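Local coordinates for GTN Reductase (Agrobacterium tumefaciens, PDB 4JIP), which probably reduces substrates such as glyceryl trinitrate as an FMN-dependent oxidoreductase of the old yellow enzyme family, using a nicotinamide nucleotide, at residues A[95-100]-A[176-181]; A[181-186]-A[236-241]. All coordinates share one frame; numbering follows the deposited sequence.

In the fold
Going from the N terminus, the chain first enters these contacts on strand 94-99, passes through the excursion that holds strands 127-131 and 137-141 and then helix 150-169, and comes back on strand 174-178, where interaction 1 closes the loop by setting two neighbouring barrel strands side by side. Interaction 2 opens directly after it, at the shared Asn181. Its loop runs through helices 184-189 and 204-222 and strand 227-231, and ends where 236-241 folds back on 181-186. The two loops therefore follow in series. His100 and Leu184 join them through their backbones, and Tyr183 packs on Trp99 and His178 beside the flavin and p-hydroxybenzaldehyde.

Interaction 1: A[95-100]-A[176-181]; sequences VAQIWH and EIHAAN. With FMN (flavin mononucleotide), chain B; HBA (p-hydroxybenzaldehyde), chain C.
The Gln97 amide is stacked over one face of the His178 imidazole, offset toward its rim; the Trp99 indole lies off to the opposite side, its NE1 oblique to the imidazole. The amide plane is only 9° from the ring, NE2 lying 3.3 Å from His178 CG. The indole is also nearly parallel to the imidazole but slid so far that the rings barely overlap, with His178 CD2 over the indole face, 3.2 Å from Trp99 NE1. FMN O2 shares the Gln97 side, while O4 of the p-hydroxybenzaldehyde meets the imidazole edge.

These groups stand at the C-terminal ends of two adjacent parallel strands of a TIM barrel, the usual place for its active site. Glu176 N bonds to Ala96 O, and His178 N reaches Ile98 O at 3.2 Å.

Gln97 holds the flavin pyrimidine edge with both ends of its amide: NE2 donates to FMN O2 (2.8 Å, nearly straight at 170°), and OE1 accepts from FMN N3. CG anti to the backbone N (chi1 -174°) and an extended chain carry the amide this far. Deeper in, Glu176 runs beside Gln97, its OE1 bonded to His265; on the other face of the sheet, Ile98 CD1 touches Ile177 CG1 under helix 204-222.

The ligand's O4 takes two N-H donors, His178 NE2 at a short 2.5 Å and Asn181 ND2 at 2.9 Å, a pairing that would favour phenolate character and recalls phenol binding in old yellow enzymes. Asn181 OD1 bonds to Thr271, which sets that amide's orientation. Ala180 N donates to His178 ND1 at 3.1 Å, fixing the ring's rotation.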
ATOM      1  N   VAL A  95      -8.930  -2.828  -5.022  1.00 12.98           N
ATOM      2  CA  VAL A  95      -8.400  -1.476  -5.152  1.00 12.97           C
ATOM      3  C   VAL A  95      -6.924  -1.525  -5.502  1.00 13.76           C
ATOM      4  O   VAL A  95      -6.189  -2.391  -5.031  1.00 13.34           O
ATOM      5  CB  VAL A  95      -8.585  -0.626  -3.869  1.00 13.63           C
ATOM      6  CG1 VAL A  95     -10.038  -0.214  -3.695  1.00 13.66           C
ATOM      7  CG2 VAL A  95      -8.078  -1.380  -2.633  1.00 12.27           C
ATOM      8  N   ALA A  96      -6.499  -0.587  -6.341  1.00 14.51           N
ATOM      9  CA  ALA A  96      -5.108  -0.506  -6.771  1.00 13.56           C
ATOM     10  C   ALA A  96      -4.304   0.340  -5.788  1.00 13.71           C
ATOM     11  O   ALA A  96      -4.689   1.469  -5.487  1.00 13.22           O
ATOM     12  CB  ALA A  96      -5.034   0.101  -8.166  1.00 12.76           C
ATOM     13  N   GLN A  97      -3.193  -0.193  -5.285  1.00 13.56           N
ATOM     14  CA  GLN A  97      -2.330   0.604  -4.414  1.00 13.33           C
ATOM     15  C   GLN A  97      -1.387   1.464  -5.257  1.00 13.25           C
ATOM     16  O   GLN A  97      -0.288   1.022  -5.621  1.00 12.30           O
ATOM     17  CB  GLN A  97      -1.527  -0.262  -3.427  1.00 11.99           C
ATOM     18  CG  GLN A  97      -0.742   0.581  -2.409  1.00 12.04           C
ATOM     19  CD  GLN A  97       0.214  -0.212  -1.523  1.00 12.26           C
ATOM     20  OE1 GLN A  97       0.964  -1.065  -1.996  1.00 11.41           O
ATOM     21  NE2 GLN A  97       0.197   0.084  -0.223  1.00 12.03           N
ATOM     22  N   ILE A  98      -1.820   2.686  -5.574  1.00 12.49           N
ATOM     23  CA  ILE A  98      -1.007   3.582  -6.401  1.00 12.04           C
ATOM     24  C   ILE A  98       0.241   4.070  -5.658  1.00 11.05           C
ATOM     25  O   ILE A  98       0.172   4.593  -4.546  1.00 11.27           O
ATOM     26  CB  ILE A  98      -1.811   4.763  -7.000  1.00 12.71           C
ATOM     27  CG1 ILE A  98      -2.380   5.670  -5.901  1.00 13.05           C
ATOM     28  CG2 ILE A  98      -2.922   4.237  -7.899  1.00 13.23           C
ATOM     29  CD1 ILE A  98      -3.076   6.898  -6.449  1.00 14.50           C
ATOM     30  N   TRP A  99       1.380   3.905  -6.307  1.00 10.43           N
ATOM     31  CA  TRP A  99       2.658   3.896  -5.622  1.00 11.23           C
ATOM     32  C   TRP A  99       3.648   4.912  -6.206  1.00 11.47           C
ATOM     33  O   TRP A  99       3.683   5.151  -7.410  1.00 11.21           O
ATOM     34  CB  TRP A  99       3.239   2.484  -5.756  1.00 11.46           C
ATOM     35  CG  TRP A  99       4.286   2.120  -4.763  1.00 11.80           C
ATOM     36  CD1 TRP A  99       4.638   2.813  -3.650  1.00 12.19           C
ATOM     37  CD2 TRP A  99       5.117   0.952  -4.796  1.00 12.76           C
ATOM     38  NE1 TRP A  99       5.637   2.150  -2.978  1.00 13.61           N
ATOM     39  CE2 TRP A  99       5.953   1.007  -3.665  1.00 12.98           C
ATOM     40  CE3 TRP A  99       5.236  -0.134  -5.674  1.00 12.34           C
ATOM     41  CZ2 TRP A  99       6.897   0.017  -3.385  1.00 12.71           C
ATOM     42  CZ3 TRP A  99       6.171  -1.120  -5.389  1.00 13.16           C
ATOM     43  CH2 TRP A  99       6.989  -1.036  -4.255  1.00 12.87           C
ATOM     44  N   HIS A 100       4.450   5.513  -5.340  1.00 11.32           N
ATOM     45  CA  HIS A 100       5.668   6.173  -5.783  1.00 11.12           C
ATOM     46  C   HIS A 100       6.720   5.930  -4.713  1.00 12.77           C
ATOM     47  O   HIS A 100       6.570   6.358  -3.561  1.00 12.33           O
ATOM     48  CB  HIS A 100       5.470   7.670  -6.033  1.00 10.56           C
ATOM     49  CG  HIS A 100       6.584   8.301  -6.807  1.00 12.73           C
ATOM     50  ND1 HIS A 100       7.911   8.178  -6.443  1.00 11.70           N
ATOM     51  CD2 HIS A 100       6.577   9.059  -7.935  1.00 13.96           C
ATOM     52  CE1 HIS A 100       8.665   8.834  -7.308  1.00 12.08           C
ATOM     53  NE2 HIS A 100       7.885   9.375  -8.219  1.00 12.50           N
ATOM     54  N   GLU A 176      -5.970   2.665  -3.176  1.00 12.89           N
ATOM     55  CA  GLU A 176      -5.338   2.926  -1.901  1.00 11.82           C
ATOM     56  C   GLU A 176      -4.071   3.711  -2.174  1.00 12.52           C
ATOM     57  O   GLU A 176      -3.174   3.221  -2.862  1.00 12.84           O
ATOM     58  CB  GLU A 176      -4.964   1.620  -1.214  1.00 13.80           C
ATOM     59  CG  GLU A 176      -4.097   1.821   0.024  1.00 13.25           C
ATOM     60  CD  GLU A 176      -3.916   0.554   0.833  1.00 14.52           C
ATOM     61  OE1 GLU A 176      -4.917   0.027   1.361  1.00 15.59           O
ATOM     62  OE2 GLU A 176      -2.765   0.080   0.946  1.00 16.12           O
ATOM     63  N   ILE A 177      -3.993   4.931  -1.658  1.00 11.59           N
ATOM     64  CA  ILE A 177      -2.772   5.713  -1.791  1.00 11.33           C
ATOM     65  C   ILE A 177      -1.693   5.157  -0.873  1.00 11.27           C
ATOM     66  O   ILE A 177      -1.851   5.157   0.349  1.00 10.69           O
ATOM     67  CB  ILE A 177      -2.993   7.196  -1.456  1.00 11.32           C
ATOM     68  CG1 ILE A 177      -3.910   7.857  -2.492  1.00 11.58           C
ATOM     69  CG2 ILE A 177      -1.659   7.923  -1.395  1.00 10.26           C
ATOM     70  CD1 ILE A 177      -4.452   9.204  -2.043  1.00 11.18           C
ATOM     71  N   HIS A 178      -0.601   4.673  -1.459  1.00 10.99           N
ATOM     72  CA  HIS A 178       0.515   4.174  -0.661  1.00 11.24           C
ATOM     73  C   HIS A 178       1.281   5.348  -0.025  1.00 11.26           C
ATOM     74  O   HIS A 178       2.048   6.047  -0.694  1.00 11.21           O
ATOM     75  CB  HIS A 178       1.452   3.298  -1.508  1.00 10.49           C
ATOM     76  CG  HIS A 178       2.396   2.466  -0.700  1.00 12.09           C
ATOM     77  ND1 HIS A 178       2.657   2.700   0.637  1.00 12.35           N
ATOM     78  CD2 HIS A 178       3.146   1.382  -1.038  1.00 11.67           C
ATOM     79  CE1 HIS A 178       3.520   1.807   1.080  1.00 12.38           C
ATOM     80  NE2 HIS A 178       3.833   0.999   0.089  1.00 12.71           N
ATOM     81  N   ALA A 179       1.061   5.551   1.270  1.00 10.51           N
ATOM     82  CA  ALA A 179       1.715   6.616   2.023  1.00 11.37           C
ATOM     83  C   ALA A 179       2.507   6.008   3.178  1.00 12.40           C
ATOM     84  O   ALA A 179       2.761   6.662   4.193  1.00 11.63           O
ATOM     85  CB  ALA A 179       0.682   7.612   2.553  1.00 10.89           C
ATOM     86  N   ALA A 180       2.904   4.752   3.012  1.00 11.04           N
ATOM     87  CA  ALA A 180       3.485   4.013   4.115  1.00 12.35           C
ATOM     88  C   ALA A 180       4.885   3.509   3.791  1.00 12.08           C
ATOM     89  O   ALA A 180       5.412   3.761   2.711  1.00 12.06           O
ATOM     90  CB  ALA A 180       2.568   2.851   4.499  1.00 12.54           C
ATOM     91  N   ASN A 181       5.478   2.819   4.758  1.00 12.60           N
ATOM     92  CA  ASN A 181       6.687   2.030   4.550  1.00 12.46           C
ATOM     93  C   ASN A 181       7.894   2.770   3.949  1.00 12.60           C
ATOM     94  O   ASN A 181       8.650   2.204   3.152  1.00 12.36           O
ATOM     95  CB  ASN A 181       6.339   0.770   3.746  1.00 11.86           C
ATOM     96  CG  ASN A 181       5.309  -0.099   4.454  1.00 13.33           C
ATOM     97  OD1 ASN A 181       5.207  -0.078   5.687  1.00 12.83           O
ATOM     98  ND2 ASN A 181       4.538  -0.862   3.681  1.00 13.35           N
TER
HETATM   99  N1  FMN B 401       3.044  -3.383   1.733  1.00 14.38           N
HETATM  100  C2  FMN B 401       2.643  -2.380   0.864  1.00 13.58           C
HETATM  101  O2  FMN B 401       2.082  -1.364   1.287  1.00 12.91           O
HETATM  102  N3  FMN B 401       2.919  -2.484  -0.480  1.00 12.92           N
HETATM  103  C4  FMN B 401       3.526  -3.619  -0.974  1.00 13.62           C
HETATM  104  O4  FMN B 401       3.753  -3.709  -2.180  1.00 13.33           O
HETATM  105  C4A FMN B 401       3.949  -4.617  -0.101  1.00 13.93           C
HETATM  106  N5  FMN B 401       4.631  -5.716  -0.570  1.00 14.80           N
HETATM  107  C5A FMN B 401       4.938  -6.778   0.267  1.00 15.34           C
HETATM  108  C6  FMN B 401       5.460  -7.960  -0.256  1.00 14.15           C
HETATM  109  C7  FMN B 401       5.729  -9.034   0.579  1.00 14.90           C
HETATM  110  C7M FMN B 401       6.323 -10.287   0.005  1.00 16.58           C
HETATM  111  C8  FMN B 401       5.469  -8.940   1.942  1.00 14.81           C
HETATM  112  C8M FMN B 401       5.776 -10.092   2.856  1.00 15.22           C
HETATM  113  C9  FMN B 401       4.939  -7.764   2.462  1.00 14.29           C
HETATM  114  C9A FMN B 401       4.655  -6.680   1.627  1.00 14.95           C
HETATM  115  N10 FMN B 401       4.075  -5.517   2.120  1.00 14.53           N
HETATM  116  C10 FMN B 401       3.684  -4.511   1.254  1.00 14.32           C
HETATM  117  C1' FMN B 401       3.679  -5.414   3.567  1.00 14.70           C
HETATM  118  C2' FMN B 401       2.369  -6.152   3.864  1.00 14.72           C
HETATM  119  O2' FMN B 401       1.295  -5.518   3.211  1.00 13.87           O
HETATM  120  C3' FMN B 401       2.089  -6.206   5.362  1.00 15.48           C
HETATM  121  O3' FMN B 401       2.193  -4.899   5.880  1.00 15.80           O
HETATM  122  C4' FMN B 401       3.071  -7.127   6.085  1.00 15.58           C
HETATM  123  O4' FMN B 401       3.170  -8.330   5.353  1.00 16.10           O
HETATM  124  C5' FMN B 401       2.624  -7.443   7.515  1.00 14.90           C
HETATM  125  O5' FMN B 401       1.386  -8.106   7.432  1.00 15.84           O
HETATM  126  P   FMN B 401       1.219  -9.667   7.818  1.00 15.83           P
HETATM  127  O1P FMN B 401      -0.249  -9.976   7.704  1.00 13.86           O
HETATM  128  O2P FMN B 401       2.017 -10.516   6.856  1.00 16.95           O
HETATM  129  O3P FMN B 401       1.703  -9.901   9.226  1.00 15.50           O
HETATM  130  C1' HBA C 402       8.383  -5.570   0.199  1.00 18.64           C
HETATM  131  O1' HBA C 402       8.822  -5.940  -0.891  1.00 19.87           O
HETATM  132  C1  HBA C 402       7.553  -4.328   0.341  1.00 15.03           C
HETATM  133  C2  HBA C 402       7.266  -3.509  -0.741  1.00 13.79           C
HETATM  134  C3  HBA C 402       6.486  -2.372  -0.560  1.00 13.77           C
HETATM  135  C4  HBA C 402       5.992  -2.052   0.693  1.00 14.31           C
HETATM  136  C5  HBA C 402       6.285  -2.866   1.772  1.00 14.99           C
HETATM  137  C6  HBA C 402       7.055  -4.004   1.589  1.00 15.46           C
HETATM  138  O4  HBA C 402       5.230  -0.919   0.878  1.00 13.54           O
HETATM  139  O   HOH W   1       1.942   6.418  -3.471  1.00  9.66           O
HETATM  140  O   HOH W   2       4.556   7.033  -1.373  1.00 10.53           O

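Interaction 2: A[181-186]-A[236-241]. With HBA (p-hydroxybenzaldehyde), chain C; FMN (flavin mononucleotide), chain B.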
ATOM      1  N   ASN A 181       5.478   2.819   4.758  1.00 12.60           N
ATOM      2  CA  ASN A 181       6.687   2.030   4.550  1.00 12.46           C
ATOM      3  C   ASN A 181       7.894   2.770   3.949  1.00 12.60           C
ATOM      4  O   ASN A 181       8.650   2.204   3.152  1.00 12.36           O
ATOM      5  CB  ASN A 181       6.339   0.770   3.746  1.00 11.86           C
ATOM      6  CG  ASN A 181       5.309  -0.099   4.454  1.00 13.33           C
ATOM      7  OD1 ASN A 181       5.207  -0.078   5.687  1.00 12.83           O
ATOM      8  ND2 ASN A 181       4.538  -0.862   3.681  1.00 13.35           N
ATOM      9  N   GLY A 182       8.070   4.032   4.329  1.00 12.19           N
ATOM     10  CA  GLY A 182       9.245   4.782   3.925  1.00 11.71           C
ATOM     11  C   GLY A 182       9.318   5.178   2.455  1.00 11.72           C
ATOM     12  O   GLY A 182      10.398   5.513   1.958  1.00 11.77           O
ATOM     13  N   TYR A 183       8.190   5.152   1.749  1.00 11.44           N
ATOM     14  CA  TYR A 183       8.196   5.583   0.349  1.00 11.49           C
ATOM     15  C   TYR A 183       7.995   7.091   0.217  1.00 11.70           C
ATOM     16  O   TYR A 183       8.050   7.799   1.225  1.00 11.86           O
ATOM     17  CB  TYR A 183       7.223   4.754  -0.491  1.00 11.23           C
ATOM     18  CG  TYR A 183       7.679   3.320  -0.512  1.00 12.51           C
ATOM     19  CD1 TYR A 183       8.801   2.946  -1.234  1.00 11.89           C
ATOM     20  CD2 TYR A 183       7.040   2.354   0.257  1.00 12.96           C
ATOM     21  CE1 TYR A 183       9.248   1.644  -1.222  1.00 13.54           C
ATOM     22  CE2 TYR A 183       7.481   1.050   0.273  1.00 12.56           C
ATOM     23  CZ  TYR A 183       8.583   0.702  -0.465  1.00 13.22           C
ATOM     24  OH  TYR A 183       9.020  -0.595  -0.445  1.00 14.71           O
ATOM     25  N   LEU A 184       7.797   7.578  -1.010  1.00 12.31           N
ATOM     26  CA  LEU A 184       7.842   9.022  -1.298  1.00 11.47           C
ATOM     27  C   LEU A 184       7.053   9.896  -0.326  1.00 11.59           C
ATOM     28  O   LEU A 184       7.605  10.837   0.257  1.00 11.06           O
ATOM     29  CB  LEU A 184       7.372   9.329  -2.722  1.00 10.88           C
ATOM     30  CG  LEU A 184       7.389  10.829  -3.043  1.00 10.72           C
ATOM     31  CD1 LEU A 184       8.817  11.380  -2.936  1.00 10.91           C
ATOM     32  CD2 LEU A 184       6.791  11.120  -4.409  1.00  9.94           C
ATOM     33  N   ILE A 185       5.767   9.589  -0.179  1.00 10.55           N
ATOM     34  CA  ILE A 185       4.878  10.405   0.635  1.00 10.79           C
ATOM     35  C   ILE A 185       5.361  10.446   2.080  1.00 11.12           C
ATOM     36  O   ILE A 185       5.348  11.500   2.714  1.00 10.82           O
ATOM     37  CB  ILE A 185       3.423   9.907   0.569  1.00 10.85           C
ATOM     38  CG1 ILE A 185       2.887  10.030  -0.858  1.00 10.91           C
ATOM     39  CG2 ILE A 185       2.555  10.691   1.542  1.00 10.57           C
ATOM     40  CD1 ILE A 185       1.486   9.497  -1.045  1.00 10.60           C
ATOM     41  N   GLU A 186       5.819   9.305   2.578  1.00 10.05           N
ATOM     42  CA  GLU A 186       6.340   9.232   3.932  1.00 11.32           C
ATOM     43  C   GLU A 186       7.656   9.980   4.063  1.00 11.53           C
ATOM     44  O   GLU A 186       7.975  10.509   5.125  1.00 11.51           O
ATOM     45  CB  GLU A 186       6.503   7.781   4.397  1.00 11.81           C
ATOM     46  CG  GLU A 186       6.020   7.597   5.828  1.00 12.86           C
ATOM     47  CD  GLU A 186       6.228   6.200   6.380  1.00 13.27           C
ATOM     48  OE1 GLU A 186       5.253   5.617   6.898  1.00 13.88           O
ATOM     49  OE2 GLU A 186       7.369   5.700   6.335  1.00 13.65           O
ATOM     50  N   PRO A 236      10.019   1.188  10.634  1.00 14.41           N
ATOM     51  CA  PRO A 236      11.431   1.428  10.324  1.00 15.07           C
ATOM     52  C   PRO A 236      11.756   1.017   8.897  1.00 15.22           C
ATOM     53  O   PRO A 236      12.909   1.165   8.491  1.00 15.68           O
ATOM     54  CB  PRO A 236      12.149   0.497  11.296  1.00 15.93           C
ATOM     55  CG  PRO A 236      11.205  -0.678  11.406  1.00 15.86           C
ATOM     56  CD  PRO A 236       9.825  -0.074  11.365  1.00 14.82           C
ATOM     57  N   ALA A 237      10.765   0.494   8.174  1.00 14.75           N
ATOM     58  CA  ALA A 237      10.919   0.085   6.775  1.00 14.00           C
ATOM     59  C   ALA A 237      11.647   1.143   5.967  1.00 14.34           C
ATOM     60  O   ALA A 237      11.320   2.331   6.059  1.00 12.99           O
ATOM     61  CB  ALA A 237       9.547  -0.202   6.133  1.00 13.44           C
ATOM     62  N   ASN A 238      12.636   0.697   5.190  1.00 13.88           N
ATOM     63  CA  ASN A 238      13.385   1.563   4.292  1.00 13.19           C
ATOM     64  C   ASN A 238      14.084   2.745   4.984  1.00 14.11           C
ATOM     65  O   ASN A 238      14.083   3.876   4.477  1.00 11.84           O
ATOM     66  CB  ASN A 238      12.483   2.014   3.146  1.00 13.11           C
ATOM     67  CG  ASN A 238      12.076   0.852   2.248  1.00 13.70           C
ATOM     68  OD1 ASN A 238      12.930   0.165   1.687  1.00 12.78           O
ATOM     69  ND2 ASN A 238      10.775   0.598   2.151  1.00 13.04           N
ATOM     70  N   ASP A 239      14.654   2.458   6.156  1.00 13.46           N
ATOM     71  CA  ASP A 239      15.641   3.328   6.802  1.00 13.44           C
ATOM     72  C   ASP A 239      15.051   4.659   7.252  1.00 12.92           C
ATOM     73  O   ASP A 239      15.780   5.621   7.477  1.00 13.98           O
ATOM     74  CB  ASP A 239      16.825   3.560   5.857  1.00 15.07           C
ATOM     75  CG  ASP A 239      18.101   3.948   6.589  1.00 16.23           C
ATOM     76  OD1 ASP A 239      18.265   3.566   7.764  1.00 17.73           O
ATOM     77  OD2 ASP A 239      18.947   4.630   5.979  1.00 15.38           O
ATOM     78  N   ILE A 240      13.728   4.700   7.391  1.00 13.08           N
ATOM     79  CA  ILE A 240      13.029   5.925   7.769  1.00 13.19           C
ATOM     80  C   ILE A 240      12.838   6.017   9.289  1.00 13.66           C
ATOM     81  O   ILE A 240      12.787   4.985   9.977  1.00 12.84           O
ATOM     82  CB  ILE A 240      11.674   6.047   7.011  1.00 12.03           C
ATOM     83  CG1 ILE A 240      11.229   7.510   6.900  1.00 11.50           C
ATOM     84  CG2 ILE A 240      10.608   5.156   7.626  1.00 10.93           C
ATOM     85  CD1 ILE A 240      10.265   7.761   5.762  1.00 10.61           C
ATOM     86  N   PHE A 241      12.739   7.252   9.794  1.00 12.79           N
ATOM     87  CA  PHE A 241      12.598   7.522  11.231  1.00 13.91           C
ATOM     88  C   PHE A 241      11.902   8.859  11.524  1.00 14.89           C
ATOM     89  O   PHE A 241      12.124   9.855  10.836  1.00 14.30           O
ATOM     90  CB  PHE A 241      13.972   7.509  11.922  1.00 14.23           C
ATOM     91  CG  PHE A 241      13.931   7.902  13.380  1.00 15.16           C
ATOM     92  CD1 PHE A 241      13.636   6.955  14.363  1.00 14.83           C
ATOM     93  CD2 PHE A 241      14.196   9.216  13.774  1.00 14.19           C
ATOM     94  CE1 PHE A 241      13.598   7.312  15.702  1.00 14.79           C
ATOM     95  CE2 PHE A 241      14.160   9.580  15.118  1.00 14.71           C
ATOM     96  CZ  PHE A 241      13.864   8.625  16.081  1.00 15.03           C
TER
HETATM   97  C1' HBA C 402       8.383  -5.570   0.199  1.00 18.64           C
HETATM   98  O1' HBA C 402       8.822  -5.940  -0.891  1.00 19.87           O
HETATM   99  C1  HBA C 402       7.553  -4.328   0.341  1.00 15.03           C
HETATM  100  C2  HBA C 402       7.266  -3.509  -0.741  1.00 13.79           C
HETATM  101  C3  HBA C 402       6.486  -2.372  -0.560  1.00 13.77           C
HETATM  102  C4  HBA C 402       5.992  -2.052   0.693  1.00 14.31           C
HETATM  103  C5  HBA C 402       6.285  -2.866   1.772  1.00 14.99           C
HETATM  104  C6  HBA C 402       7.055  -4.004   1.589  1.00 15.46           C
HETATM  105  O4  HBA C 402       5.230  -0.919   0.878  1.00 13.54           O
HETATM  106  N1  FMN B 401       3.044  -3.383   1.733  1.00 14.38           N
HETATM  107  C2  FMN B 401       2.643  -2.380   0.864  1.00 13.58           C
HETATM  108  O2  FMN B 401       2.082  -1.364   1.287  1.00 12.91           O
HETATM  109  N3  FMN B 401       2.919  -2.484  -0.480  1.00 12.92           N
HETATM  110  C4  FMN B 401       3.526  -3.619  -0.974  1.00 13.62           C
HETATM  111  O4  FMN B 401       3.753  -3.709  -2.180  1.00 13.33           O
HETATM  112  C4A FMN B 401       3.949  -4.617  -0.101  1.00 13.93           C
HETATM  113  N5  FMN B 401       4.631  -5.716  -0.570  1.00 14.80           N
HETATM  114  C5A FMN B 401       4.938  -6.778   0.267  1.00 15.34           C
HETATM  115  C6  FMN B 401       5.460  -7.960  -0.256  1.00 14.15           C
HETATM  116  C7  FMN B 401       5.729  -9.034   0.579  1.00 14.90           C
HETATM  117  C7M FMN B 401       6.323 -10.287   0.005  1.00 16.58           C
HETATM  118  C8  FMN B 401       5.469  -8.940   1.942  1.00 14.81           C
HETATM  119  C8M FMN B 401       5.776 -10.092   2.856  1.00 15.22           C
HETATM  120  C9  FMN B 401       4.939  -7.764   2.462  1.00 14.29           C
HETATM  121  C9A FMN B 401       4.655  -6.680   1.627  1.00 14.95           C
HETATM  122  N10 FMN B 401       4.075  -5.517   2.120  1.00 14.53           N
HETATM  123  C10 FMN B 401       3.684  -4.511   1.254  1.00 14.32           C
HETATM  124  C1' FMN B 401       3.679  -5.414   3.567  1.00 14.70           C
HETATM  125  C2' FMN B 401       2.369  -6.152   3.864  1.00 14.72           C
HETATM  126  O2' FMN B 401       1.295  -5.518   3.211  1.00 13.87           O
HETATM  127  C3' FMN B 401       2.089  -6.206   5.362  1.00 15.48           C
HETATM  128  O3' FMN B 401       2.193  -4.899   5.880  1.00 15.80           O
HETATM  129  C4' FMN B 401       3.071  -7.127   6.085  1.00 15.58           C
HETATM  130  O4' FMN B 401       3.170  -8.330   5.353  1.00 16.10           O
HETATM  131  C5' FMN B 401       2.624  -7.443   7.515  1.00 14.90           C
HETATM  132  O5' FMN B 401       1.386  -8.106   7.432  1.00 15.84           O
HETATM  133  P   FMN B 401       1.219  -9.667   7.818  1.00 15.83           P
HETATM  134  O1P FMN B 401      -0.249  -9.976   7.704  1.00 13.86           O
HETATM  135  O2P FMN B 401       2.017 -10.516   6.856  1.00 16.95           O
HETATM  136  O3P FMN B 401       1.703  -9.901   9.226  1.00 15.50           O
HETATM  137  O   HOH W   3      12.862   6.035   3.002  1.00 11.24           O
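Asn238 ND2 donates to Asn181 O at 2.8 Å, nearly along the C=O axis and within the plane of its own amide, with the N-H pointing almost straight at the oxygen (167°). The amide is brought there by a first torsion of -66°, which sets CG anti to the carbonyl carbon. ND2 also comes close to the phenol of Tyr183, whose ring plane is turned 59° from the amide; the hydroxyl itself bonds to Tyr65.

Beside this bond Gly182, with positive phi, packs closely. Its CA meets Ile240 CD1 at 3.6 Å and lies beside Ala237 O, while its carbonyl O sits beside Asn238 CB. Water 3 bridges Gly182 O to Asn238 O, donating to both.

In the TIM barrel this joins the loops that follow the fourth and fifth strands, at the end of the barrel where the ligand binds. The loop after strand 174-178 turns into helix 184-189, with Tyr183 as its N-cap residue.

Glu186, on the first turn, reaches back: OE2 takes Gly182 N at 2.7 Å from above the carboxylate plane, while OE1 is held by Lys190 and Ser232. Ile240 crosses this side chain, CG2 lying 3.5 Å from Glu186 OE2. Toward the flavin, Tyr183 brings its ring edge to the p-hydroxybenzaldehyde, CE2 standing 3.1 Å from the ligand's O4.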